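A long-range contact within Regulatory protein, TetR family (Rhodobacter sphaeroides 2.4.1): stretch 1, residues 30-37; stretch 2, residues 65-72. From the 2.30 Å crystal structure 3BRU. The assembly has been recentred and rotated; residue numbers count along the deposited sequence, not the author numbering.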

# COMPACT_ATOMS: atom_id res chain seq x y z
N LEU A 30 13.22 30.65 9.55
CA LEU A 30 13.16 29.27 9.05
C LEU A 30 11.91 28.47 9.52
O LEU A 30 11.83 27.28 9.27
N ALA A 31 10.95 29.12 10.20
CA ALA A 31 9.86 28.40 10.88
C ALA A 31 9.00 27.53 9.94
O ALA A 31 8.74 26.36 10.26
N HIS A 32 8.57 28.10 8.80
CA HIS A 32 7.81 27.36 7.80
C HIS A 32 8.57 26.17 7.21
O HIS A 32 8.01 25.05 7.17
N GLN A 33 9.81 26.37 6.72
CA GLN A 33 10.52 25.19 6.23
C GLN A 33 10.72 24.12 7.29
O GLN A 33 10.67 22.96 6.95
N SER A 34 10.94 24.51 8.55
CA SER A 34 11.18 23.55 9.61
C SER A 34 9.94 22.70 9.82
O SER A 34 10.06 21.49 10.04
N LEU A 35 8.77 23.34 9.78
CA LEU A 35 7.48 22.68 9.97
C LEU A 35 7.24 21.67 8.85
O LEU A 35 6.98 20.50 9.13
N ILE A 36 7.42 22.11 7.60
CA ILE A 36 7.24 21.22 6.46
C ILE A 36 8.21 20.03 6.51
O ILE A 36 7.78 18.86 6.34
N ARG A 37 9.50 20.31 6.76
CA ARG A 37 10.53 19.30 6.94
C ARG A 37 10.13 18.23 7.97
O ARG A 37 10.14 17.01 7.66
N GLY A 65 2.60 29.17 18.40
CA GLY A 65 2.09 30.36 17.76
C GLY A 65 2.54 30.49 16.32
O GLY A 65 1.83 31.11 15.52
N SER A 66 3.71 29.91 15.99
CA SER A 66 4.23 29.90 14.61
C SER A 66 3.53 28.86 13.72
O SER A 66 3.28 29.11 12.55
N PHE A 67 3.22 27.71 14.30
CA PHE A 67 2.41 26.73 13.63
C PHE A 67 1.05 27.34 13.26
O PHE A 67 0.60 27.21 12.12
N TYR A 68 0.39 28.02 14.20
CA TYR A 68 -0.97 28.54 13.92
C TYR A 68 -0.99 29.80 13.08
O TYR A 68 -2.01 30.16 12.52
N HIS A 69 0.17 30.44 12.95
CA HIS A 69 0.33 31.52 12.01
C HIS A 69 0.09 31.04 10.58
O HIS A 69 -0.55 31.74 9.79
N TYR A 70 0.60 29.85 10.27
CA TYR A 70 0.60 29.31 8.94
C TYR A 70 -0.54 28.34 8.69
O TYR A 70 -1.04 28.27 7.57
N PHE A 71 -0.95 27.57 9.68
CA PHE A 71 -1.90 26.47 9.43
C PHE A 71 -3.03 26.58 10.40
O PHE A 71 -2.80 26.95 11.56
N ARG A 72 -4.26 26.33 9.97
CA ARG A 72 -5.32 26.53 10.96
C ARG A 72 -5.47 25.37 11.90
O ARG A 72 -5.87 25.55 13.03

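Two helices cross here almost at right angles, their axes 10.2 Å apart at closest approach. From the first, A31, H32 and L35 direct their CA-to-CB bonds toward the partner; from the second stretch, S66, Y70 and F71 answer. Where the backbones come nearest, A31 and S66, the side chains are small: A31 CB lies 4.3 Å from S66 CB.

L35 is the buried centre of the apolar packing. Its m, t rotamer (chi1 -73°, chi2 174°), a favoured one for leucine in a helix, extends the forked end into the second stretch. Both methyls lie near the edge of the F67 ring, L35 CD2 4.1 Å and L35 CD1 4.2 Å from F67 CD1; L35 CD1 also approaches F67 CA at 3.8 Å and the edge of the F71 ring at F71 CE2, 4.0 Å away. F67 leaves its backbone sideways, and its t rotamer (chi1 -178°) sets the ring beside the leucine. F71, just past the helix, uses chi1 -51° (m) to bring its ring against L35, I36 and H32. I36 also starts sideways, but with both chi angles m its end comes nearer, placing I36 CD1 4.2 Å from F71 CZ.

H32, with chi1 t (-171°), turns its imidazole toward Y70 and F71. Its edge addresses the face of Y70, with H32 CD2 3.9 Å from Y70 CD1 and ring planes at 59°, and H32 CB sits over that same ring in a CH-pi contact, 4.3 Å from the Y70 ring centroid. Against F71 the rings meet rim to rim. Y70, in the m rotamer (chi1 -71°), lays its ring along H32 and carries its hydroxyl to water 1, whose O is 2.8 Å from Y70 OH. That water O accepts from H32 N at 3.0 Å, a backbone NH in the helix's first turn. No direct hydrogen bond joins the stretches; this water supplies the polar link.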

# COMPACT_ATOMS: atom_id res chain seq x y z
CB LEU A 30 14.46 28.51 9.38
CG LEU A 30 15.79 28.83 8.63
CD1 LEU A 30 16.99 28.18 9.29
CD2 LEU A 30 15.74 28.44 7.16
CB ALA A 31 8.99 29.32 11.73
CB HIS A 32 7.38 28.27 6.68
CG HIS A 32 6.43 27.63 5.71
ND1 HIS A 32 6.82 27.15 4.48
CD2 HIS A 32 5.10 27.41 5.79
CE1 HIS A 32 5.77 26.66 3.85
NE2 HIS A 32 4.71 26.81 4.62
CB GLN A 33 11.78 25.44 5.38
CG GLN A 33 13.16 25.59 6.02
CD GLN A 33 13.82 24.38 6.69
OE1 GLN A 33 14.54 24.57 7.65
NE2 GLN A 33 13.60 23.17 6.21
CB SER A 34 11.51 24.24 10.94
OG SER A 34 12.65 25.03 10.81
CB LEU A 35 6.34 23.69 10.06
CG LEU A 35 6.31 24.46 11.39
CD1 LEU A 35 5.25 25.57 11.37
CD2 LEU A 35 6.17 23.56 12.65
CB ILE A 36 7.41 22.00 5.17
CG1 ILE A 36 6.29 23.06 5.05
CG2 ILE A 36 7.52 21.05 3.95
CD1 ILE A 36 4.88 22.52 4.70
CB ARG A 37 11.84 19.92 7.39
CG ARG A 37 12.89 18.86 7.76
CD ARG A 37 13.84 18.56 6.60
NE ARG A 37 13.18 18.43 5.30
CZ ARG A 37 13.07 17.29 4.60
NH1 ARG A 37 13.57 16.16 5.10
NH2 ARG A 37 12.47 17.28 3.41
CB SER A 66 5.73 29.67 14.57
OG SER A 66 6.40 30.69 15.25
CB PHE A 67 2.24 25.48 14.49
CG PHE A 67 1.44 24.41 13.83
CD1 PHE A 67 2.05 23.46 13.04
CD2 PHE A 67 0.04 24.40 13.94
CE1 PHE A 67 1.31 22.47 12.40
CE2 PHE A 67 -0.73 23.41 13.29
CZ PHE A 67 -0.10 22.46 12.51
CB TYR A 68 -1.87 28.62 15.17
CG TYR A 68 -2.22 27.22 15.64
CD1 TYR A 68 -3.02 26.37 14.85
CD2 TYR A 68 -1.68 26.70 16.82
CE1 TYR A 68 -3.30 25.07 15.25
CE2 TYR A 68 -1.95 25.41 17.24
CZ TYR A 68 -2.76 24.59 16.46
OH TYR A 68 -3.03 23.31 16.90
CB HIS A 69 1.75 32.08 12.12
CG HIS A 69 2.01 33.26 11.22
ND1 HIS A 69 1.43 34.49 11.43
CD2 HIS A 69 2.78 33.38 10.11
CE1 HIS A 69 1.85 35.33 10.49
NE2 HIS A 69 2.66 34.68 9.68
CB TYR A 70 1.95 28.63 8.67
CG TYR A 70 3.12 29.60 8.53
CD1 TYR A 70 3.22 30.46 7.42
CD2 TYR A 70 4.11 29.68 9.51
CE1 TYR A 70 4.30 31.36 7.29
CE2 TYR A 70 5.17 30.59 9.40
CZ TYR A 70 5.26 31.41 8.28
OH TYR A 70 6.31 32.28 8.16
CB PHE A 71 -1.21 25.10 9.54
CG PHE A 71 0.06 25.00 8.71
CD1 PHE A 71 0.00 25.02 7.32
CD2 PHE A 71 1.31 24.93 9.33
CE1 PHE A 71 1.16 24.94 6.57
CE2 PHE A 71 2.46 24.85 8.59
CZ PHE A 71 2.40 24.85 7.21
CB ARG A 72 -6.66 27.06 10.42
CG ARG A 72 -7.05 26.75 9.04
CD ARG A 72 -8.53 27.14 8.93
NE ARG A 72 -9.02 27.18 7.55
CZ ARG A 72 -9.15 26.12 6.75
NH1 ARG A 72 -8.80 24.89 7.17
NH2 ARG A 72 -9.62 26.28 5.52
O HOH W 1 8.85 31.08 8.25